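PDB 2QTP: peptide synthase from Silicibacter pomeroyi DSS-3, which is of unknown function but adopts a variant of the Bacillus chorismate mutase fold, as a DUF1185 family member, and may act in amino-acid metabolism. Local coordinates for residues Arg28-Ile36 with Asp148-Ala157; Gly128-Gly136 with Ile163-Asp171. All coordinates share one frame; numbering follows the deposited sequence.

Contact 1 of 2, residues Arg28-Ile36 with Asp148-Ala157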
loop_
_atom_site.group_PDB
_atom_site.type_symbol
_atom_site.label_atom_id
_atom_site.label_comp_id
_atom_site.label_asym_id
_atom_site.label_seq_id
_atom_site.Cartn_x
_atom_site.Cartn_y
_atom_site.Cartn_z
ATOM N N ARG A 28 -12.270 -5.598 10.758
ATOM C CA ARG A 28 -11.430 -4.439 10.573
ATOM C C ARG A 28 -10.424 -4.603 9.461
ATOM O O ARG A 28 -9.890 -5.696 9.234
ATOM C CB ARG A 28 -10.691 -4.102 11.871
ATOM C CG ARG A 28 -11.577 -3.818 13.078
ATOM C CD ARG A 28 -10.740 -3.419 14.269
ATOM N NE ARG A 28 -9.838 -4.513 14.642
ATOM C CZ ARG A 28 -8.725 -4.376 15.356
ATOM N NH1 ARG A 28 -8.333 -3.178 15.791
ATOM N NH2 ARG A 28 -7.996 -5.441 15.624
ATOM N N LYS A 29 -10.158 -3.501 8.771
ATOM C CA LYS A 29 -9.151 -3.458 7.724
ATOM C C LYS A 29 -8.232 -2.286 8.033
ATOM O O LYS A 29 -8.687 -1.232 8.508
ATOM C CB LYS A 29 -9.776 -3.200 6.351
ATOM C CG LYS A 29 -10.956 -4.055 5.983
ATOM C CD LYS A 29 -11.377 -3.694 4.569
ATOM C CE LYS A 29 -12.459 -4.598 4.023
ATOM N NZ LYS A 29 -12.867 -4.058 2.703
ATOM N N ALA A 30 -6.949 -2.444 7.754
ATOM C CA ALA A 30 -6.011 -1.341 7.923
ATOM C C ALA A 30 -5.146 -1.288 6.695
ATOM O O ALA A 30 -4.876 -2.328 6.074
ATOM C CB ALA A 30 -5.163 -1.516 9.184
ATOM N N VAL A 31 -4.713 -0.086 6.336
ATOM C CA VAL A 31 -3.775 0.106 5.237
ATOM C C VAL A 31 -2.801 1.230 5.631
ATOM O O VAL A 31 -3.213 2.231 6.197
ATOM C CB VAL A 31 -4.488 0.381 3.852
ATOM C CG1 VAL A 31 -5.529 1.414 3.938
ATOM C CG2 VAL A 31 -3.456 0.756 2.758
ATOM N N ALA A 32 -1.511 0.999 5.420
ATOM C CA ALA A 32 -0.457 1.982 5.688
ATOM C C ALA A 32 0.149 2.359 4.321
ATOM O O ALA A 32 0.411 1.484 3.487
ATOM C CB ALA A 32 0.618 1.407 6.661
ATOM N N VAL A 33 0.338 3.661 4.112
ATOM C CA VAL A 33 0.792 4.234 2.849
ATOM C C VAL A 33 2.008 5.149 3.085
ATOM O O VAL A 33 2.045 5.906 4.079
ATOM C CB VAL A 33 -0.344 5.082 2.199
ATOM C CG1 VAL A 33 0.112 5.673 0.918
ATOM C CG2 VAL A 33 -1.554 4.220 1.983
ATOM N N ALA A 34 3.002 5.046 2.197
ATOM C CA ALA A 34 4.197 5.929 2.212
ATOM C C ALA A 34 4.309 6.607 0.873
ATOM O O ALA A 34 4.039 6.001 -0.167
ATOM C CB ALA A 34 5.484 5.169 2.522
ATOM N N VAL A 35 4.642 7.890 0.920
ATOM C CA VAL A 35 4.913 8.681 -0.272
ATOM C C VAL A 35 6.412 8.930 -0.305
ATOM O O VAL A 35 6.970 9.550 0.598
ATOM C CB VAL A 35 4.118 10.002 -0.297
ATOM C CG1 VAL A 35 4.409 10.805 -1.587
ATOM C CG2 VAL A 35 2.601 9.716 -0.114
ATOM N N ILE A 36 7.073 8.423 -1.346
ATOM C CA ILE A 36 8.512 8.600 -1.478
ATOM C C ILE A 36 8.871 9.246 -2.800
ATOM O O ILE A 36 8.102 9.192 -3.724
ATOM C CB ILE A 36 9.265 7.244 -1.391
ATOM C CG1 ILE A 36 8.787 6.297 -2.500
ATOM C CG2 ILE A 36 9.068 6.609 -0.019
ATOM C CD1 ILE A 36 9.755 5.205 -2.854
ATOM N N ASP A 148 -11.093 -9.042 -2.421
ATOM C CA ASP A 148 -11.702 -7.919 -1.710
ATOM C C ASP A 148 -10.660 -6.783 -1.836
ATOM O O ASP A 148 -9.638 -6.948 -2.534
ATOM C CB ASP A 148 -11.970 -8.307 -0.242
ATOM C CG ASP A 148 -12.741 -7.233 0.532
ATOM O OD1 ASP A 148 -13.385 -6.369 -0.114
ATOM O OD2 ASP A 148 -12.700 -7.254 1.787
ATOM N N GLY A 149 -10.895 -5.643 -1.193
ATOM C CA GLY A 149 -9.924 -4.568 -1.250
ATOM C C GLY A 149 -10.211 -3.382 -0.364
ATOM O O GLY A 149 -11.246 -3.303 0.303
ATOM N N ILE A 150 -9.267 -2.456 -0.326
ATOM C CA ILE A 150 -9.487 -1.217 0.383
ATOM C C ILE A 150 -8.920 -0.085 -0.471
ATOM O O ILE A 150 -7.853 -0.220 -1.069
ATOM C CB ILE A 150 -8.911 -1.267 1.844
ATOM C CG1 ILE A 150 -9.119 0.092 2.569
ATOM C CG2 ILE A 150 -7.428 -1.725 1.842
ATOM C CD1 ILE A 150 -9.128 0.015 4.158
ATOM N N GLU A 151 -9.652 1.012 -0.556
ATOM C CA GLU A 151 -9.239 2.167 -1.328
ATOM C C GLU A 151 -8.476 3.120 -0.470
ATOM O O GLU A 151 -8.835 3.367 0.688
ATOM C CB GLU A 151 -10.455 2.842 -1.934
ATOM C CG GLU A 151 -11.124 1.933 -2.932
ATOM C CD GLU A 151 -12.311 2.531 -3.638
ATOM O OE1 GLU A 151 -12.713 3.627 -3.305
ATOM O OE2 GLU A 151 -12.854 1.901 -4.553
ATOM N N VAL A 152 -7.412 3.676 -1.026
ATOM C CA VAL A 152 -6.657 4.711 -0.349
ATOM C C VAL A 152 -6.405 5.854 -1.305
ATOM O O VAL A 152 -6.340 5.669 -2.523
ATOM C CB VAL A 152 -5.273 4.208 0.197
ATOM C CG1 VAL A 152 -5.442 3.019 1.078
ATOM C CG2 VAL A 152 -4.317 3.847 -0.911
ATOM N N ARG A 153 -6.315 7.057 -0.747
ATOM C CA ARG A 153 -5.853 8.208 -1.510
ATOM C C ARG A 153 -5.242 9.221 -0.611
ATOM O O ARG A 153 -5.468 9.189 0.569
ATOM C CB ARG A 153 -6.932 8.832 -2.367
ATOM C CG ARG A 153 -8.031 9.491 -1.659
ATOM C CD ARG A 153 -8.666 10.550 -2.602
ATOM N NE ARG A 153 -8.941 11.654 -1.744
ATOM C CZ ARG A 153 -8.745 12.923 -2.011
ATOM N NH1 ARG A 153 -8.323 13.373 -3.177
ATOM N NH2 ARG A 153 -9.037 13.764 -1.056
ATOM N N LEU A 154 -4.411 10.082 -1.165
ATOM C CA LEU A 154 -3.900 11.235 -0.435
ATOM C C LEU A 154 -4.078 12.411 -1.401
ATOM O O LEU A 154 -3.701 12.300 -2.588
ATOM C CB LEU A 154 -2.435 11.030 -0.073
ATOM C CG LEU A 154 -2.122 9.998 1.004
ATOM C CD1 LEU A 154 -0.595 9.729 1.058
ATOM C CD2 LEU A 154 -2.675 10.439 2.355
ATOM N N ASN A 155 -4.619 13.523 -0.891
ATOM C CA ASN A 155 -4.945 14.678 -1.702
ATOM C C ASN A 155 -3.763 15.192 -2.512
ATOM O O ASN A 155 -3.942 15.669 -3.622
ATOM C CB ASN A 155 -5.572 15.825 -0.855
ATOM C CG ASN A 155 -4.535 16.571 -0.008
ATOM O OD1 ASN A 155 -3.810 15.959 0.789
ATOM N ND2 ASN A 155 -4.431 17.897 -0.211
ATOM N N ASP A 156 -2.547 15.035 -1.997
ATOM C CA ASP A 156 -1.397 15.664 -2.625
ATOM C C ASP A 156 -0.344 14.676 -3.116
ATOM O O ASP A 156 0.790 15.048 -3.335
ATOM C CB ASP A 156 -0.775 16.614 -1.607
ATOM C CG ASP A 156 -0.195 15.871 -0.382
ATOM O OD1 ASP A 156 -0.555 14.702 -0.081
ATOM O OD2 ASP A 156 0.615 16.487 0.307
ATOM N N ALA A 157 -0.719 13.419 -3.310
ATOM C CA ALA A 157 0.248 12.429 -3.663
ATOM C C ALA A 157 -0.409 11.379 -4.542
ATOM O O ALA A 157 -1.636 11.205 -4.493
ATOM C CB ALA A 157 0.853 11.798 -2.387
#
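K29 spans the gap to D148-A157 with a fully stretched side chain, and at its end the ammonium group meets two oxygens. The firmer bond runs from NZ to the carbonyl O of G149 at 3.0 Å; the C=O...N angle is 151°, and the nitrogen stands tilted 29° from the carbonyl plane. A looser salt bridge joins NZ to OD2 of D148 at 3.3 Å, a weak hydrogen bond by its geometry. The other carboxylate oxygen, OD1, is engaged within its own segment, accepting a weak bond from the G149 N.

The rest of the interface is apolar and shows how two sheets face each other: strand 28-36, part of the large mixed sheet, lies over strand 148-152 of a two-stranded hairpin at 8.3 Å between axes, turned by 48°. Along R28-A32 the backbone bonds within its own sheet, K29 and V31 to strand 5-15, and A30 and A32 to strand 162-171. D148, I150 and V152 bond likewise to L135, V133 and L131 of strand 131-135. The first torsion of V31 sets CG1 between its own backbone N and carbonyl carbon, and this methyl presses on CG1 of V152 at a tight 3.3 Å. CD1 of I150 reaches both CB of K29 and CG1 of V31. Farther on, V33 and L154 approach tip to tip, while CG2 of V35 touches CD1 of L154 and, at 3.5 Å, CB of A157. A type I turn, L154 to A157, brings that methyl in; its D156 carboxylate is bound by R6 and K7.

Contact 2 of 2, residues Gly128-Gly136 with Ile163-Asp171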
loop_
_atom_site.group_PDB
_atom_site.type_symbol
_atom_site.label_atom_id
_atom_site.label_comp_id
_atom_site.label_asym_id
_atom_site.label_seq_id
_atom_site.Cartn_x
_atom_site.Cartn_y
_atom_site.Cartn_z
ATOM N N GLY A 128 -4.103 12.711 -5.560
ATOM C CA GLY A 128 -5.497 12.587 -5.183
ATOM C C GLY A 128 -6.233 11.410 -5.789
ATOM O O GLY A 128 -7.338 11.147 -5.388
ATOM N N GLN A 129 -5.632 10.688 -6.738
ATOM C CA GLN A 129 -6.300 9.553 -7.341
ATOM C C GLN A 129 -6.300 8.375 -6.382
ATOM O O GLN A 129 -5.319 8.129 -5.631
ATOM C CB GLN A 129 -5.617 9.087 -8.618
ATOM C CG GLN A 129 -5.822 9.914 -9.846
ATOM C CD GLN A 129 -5.198 9.227 -11.056
ATOM O OE1 GLN A 129 -5.162 7.996 -11.133
ATOM N NE2 GLN A 129 -4.708 10.012 -11.998
ATOM N N VAL A 130 -7.400 7.634 -6.449
ATOM C CA VAL A 130 -7.637 6.476 -5.611
ATOM C C VAL A 130 -6.869 5.240 -6.075
ATOM O O VAL A 130 -6.833 4.913 -7.258
ATOM C CB VAL A 130 -9.168 6.157 -5.507
ATOM C CG1 VAL A 130 -9.372 4.824 -4.825
ATOM C CG2 VAL A 130 -9.927 7.316 -4.803
ATOM N N LEU A 131 -6.206 4.584 -5.122
ATOM C CA LEU A 131 -5.467 3.344 -5.392
ATOM C C LEU A 131 -6.232 2.247 -4.672
ATOM O O LEU A 131 -6.502 2.353 -3.474
ATOM C CB LEU A 131 -4.019 3.428 -4.837
ATOM C CG LEU A 131 -3.063 2.240 -4.887
ATOM C CD1 LEU A 131 -2.710 1.818 -6.332
ATOM C CD2 LEU A 131 -1.780 2.606 -4.062
ATOM N N ASP A 132 -6.571 1.199 -5.403
ATOM C CA ASP A 132 -7.257 0.075 -4.832
ATOM C C ASP A 132 -6.222 -0.948 -4.376
ATOM O O ASP A 132 -5.422 -1.417 -5.179
ATOM C CB ASP A 132 -8.175 -0.526 -5.877
ATOM C CG ASP A 132 -9.527 -0.956 -5.304
ATOM O OD1 ASP A 132 -9.604 -1.627 -4.218
ATOM O OD2 ASP A 132 -10.524 -0.618 -5.993
ATOM N N VAL A 133 -6.185 -1.242 -3.079
ATOM C CA VAL A 133 -5.245 -2.228 -2.545
ATOM C C VAL A 133 -5.965 -3.587 -2.421
ATOM O O VAL A 133 -6.912 -3.721 -1.683
ATOM C CB VAL A 133 -4.675 -1.805 -1.195
ATOM C CG1 VAL A 133 -3.492 -2.738 -0.813
ATOM C CG2 VAL A 133 -4.268 -0.335 -1.235
ATOM N N PRO A 134 -5.521 -4.591 -3.169
ATOM C CA PRO A 134 -6.155 -5.899 -3.101
ATOM C C PRO A 134 -5.919 -6.609 -1.752
ATOM O O PRO A 134 -4.957 -6.310 -1.049
ATOM C CB PRO A 134 -5.499 -6.654 -4.255
ATOM C CG PRO A 134 -4.257 -5.966 -4.510
ATOM C CD PRO A 134 -4.392 -4.562 -4.101
ATOM N N LEU A 135 -6.819 -7.498 -1.372
ATOM C CA LEU A 135 -6.692 -8.239 -0.113
ATOM C C LEU A 135 -6.944 -9.714 -0.408
ATOM O O LEU A 135 -8.065 -10.107 -0.721
ATOM C CB LEU A 135 -7.685 -7.739 0.942
ATOM C CG LEU A 135 -7.365 -6.440 1.677
ATOM C CD1 LEU A 135 -8.594 -5.950 2.469
ATOM C CD2 LEU A 135 -6.175 -6.623 2.595
ATOM N N GLY A 136 -5.899 -10.519 -0.329
ATOM C CA GLY A 136 -6.031 -11.931 -0.598
ATOM C C GLY A 136 -6.029 -12.673 0.720
ATOM O O GLY A 136 -5.163 -12.421 1.568
ATOM N N ILE A 163 6.381 8.060 -5.781
ATOM C CA ILE A 163 5.650 6.770 -5.733
ATOM C C ILE A 163 4.862 6.691 -4.400
ATOM O O ILE A 163 5.396 7.063 -3.342
ATOM C CB ILE A 163 6.561 5.527 -5.854
ATOM C CG1 ILE A 163 7.457 5.612 -7.078
ATOM C CG2 ILE A 163 5.754 4.221 -5.975
ATOM C CD1 ILE A 163 8.354 4.397 -7.267
HETATM N N MSE A 164 3.583 6.283 -4.480
HETATM C CA MSE A 164 2.730 6.071 -3.312
HETATM C C MSE A 164 2.604 4.548 -3.172
HETATM O O MSE A 164 2.109 3.865 -4.064
HETATM C CB MSE A 164 1.360 6.750 -3.491
HETATM C CG MSE A 164 0.527 6.768 -2.271
HETATM SE SE MSE A 164 -1.134 7.662 -2.367
HETATM C CE MSE A 164 -2.143 6.415 -3.549
ATOM N N VAL A 165 3.131 4.013 -2.084
ATOM C CA VAL A 165 3.162 2.568 -1.848
ATOM C C VAL A 165 2.241 2.241 -0.656
ATOM O O VAL A 165 2.281 2.930 0.322
ATOM C CB VAL A 165 4.614 2.158 -1.499
ATOM C CG1 VAL A 165 4.729 0.634 -1.369
ATOM C CG2 VAL A 165 5.592 2.752 -2.554
ATOM N N ALA A 166 1.466 1.171 -0.743
ATOM C CA ALA A 166 0.529 0.765 0.279
ATOM C C ALA A 166 0.625 -0.725 0.622
ATOM O O ALA A 166 0.841 -1.575 -0.248
ATOM C CB ALA A 166 -0.931 1.103 -0.169
ATOM N N VAL A 167 0.465 -1.023 1.916
ATOM C CA VAL A 167 0.313 -2.389 2.434
ATOM C C VAL A 167 -0.973 -2.430 3.278
ATOM O O VAL A 167 -1.220 -1.533 4.106
ATOM C CB VAL A 167 1.530 -2.802 3.281
ATOM C CG1 VAL A 167 1.260 -4.108 4.024
ATOM C CG2 VAL A 167 2.834 -2.867 2.382
ATOM N N ALA A 168 -1.797 -3.454 3.063
ATOM C CA ALA A 168 -3.058 -3.612 3.783
ATOM C C ALA A 168 -3.099 -4.983 4.446
ATOM O O ALA A 168 -2.478 -5.930 3.955
ATOM C CB ALA A 168 -4.229 -3.465 2.826
ATOM N N VAL A 169 -3.827 -5.055 5.559
ATOM C CA VAL A 169 -4.039 -6.248 6.358
ATOM C C VAL A 169 -5.484 -6.181 6.878
ATOM O O VAL A 169 -6.007 -5.089 7.116
ATOM C CB VAL A 169 -3.041 -6.302 7.568
ATOM C CG1 VAL A 169 -3.195 -7.595 8.338
ATOM C CG2 VAL A 169 -1.581 -6.172 7.088
ATOM N N THR A 170 -6.145 -7.329 7.004
ATOM C CA THR A 170 -7.469 -7.381 7.584
ATOM C C THR A 170 -7.416 -8.252 8.816
ATOM O O THR A 170 -6.549 -9.108 8.946
ATOM C CB THR A 170 -8.580 -7.951 6.664
ATOM O OG1 THR A 170 -8.335 -9.327 6.418
ATOM C CG2 THR A 170 -8.683 -7.210 5.359
ATOM N N ASP A 171 -8.333 -7.985 9.730
ATOM C CA ASP A 171 -8.457 -8.759 10.945
ATOM C C ASP A 171 -9.905 -9.091 11.244
ATOM O O ASP A 171 -10.777 -8.214 11.255
ATOM C CB ASP A 171 -7.889 -7.966 12.112
ATOM C CG ASP A 171 -8.060 -8.673 13.421
ATOM O OD1 ASP A 171 -7.966 -9.919 13.454
ATOM O OD2 ASP A 171 -8.277 -7.978 14.427
#
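A selenomethionine, M164, makes the unusual end of this otherwise aliphatic interface: its terminal methyl CE comes up against CB of L131 at 3.8 Å and CD2 of the same leucine at 3.9 Å, the two side chains reaching for one another across the gap. M164 runs extended from CG anti to the backbone N (chi1 -171°) as far as SE, where a bend at chi3, 70°, turns the methyl toward L131.

Further along, the branched side chains of 131-135 rest on the small methyls of A166 and A168. V133 straddles the two alanines, its CG2 on CB of A166 and its CG1 on CB of A168, each at 3.8 Å. CB of A168 is shared, since CD2 of L135 also lies against it, at 3.7 Å. Alanine methyls let the backbones come near, and the strand axes pass 7.4 Å apart with their directions 42° from one another.

The packing is that of a two-stranded hairpin laid face-on against a larger sheet. Strand 131-135 bonds through its backbone to strand 148-152, whose I150 also touches A168, while strand 163-171 runs antiparallel between strands 21-37 and 79-86, so that M164 and A166 also meet V33, and S79 and S83 touch T170 and L131.

How the contacts relate
Following the chain from its N terminus, 28-36 comes first, and contact 1 closes its loop only after 111 intervening residues, at 148-157. Within that span lies 128-136, which pairs onward with 163-171 to make contact 2, a shorter loop of 26 residues. Their segments alternate, so the two loops cross rather than nest. Each contact takes one strand of the large mixed sheet and one strand of the hairpin: 28-36 and 163-171 are antiparallel neighbours in the first, 131-135 and 148-152 in the second. R28 forms a salt bridge with D171, and a probable hydrogen bond joins V133 N to I150 O at 2.8 Å. These bonds act within each sheet; the contacts pack one sheet on the other.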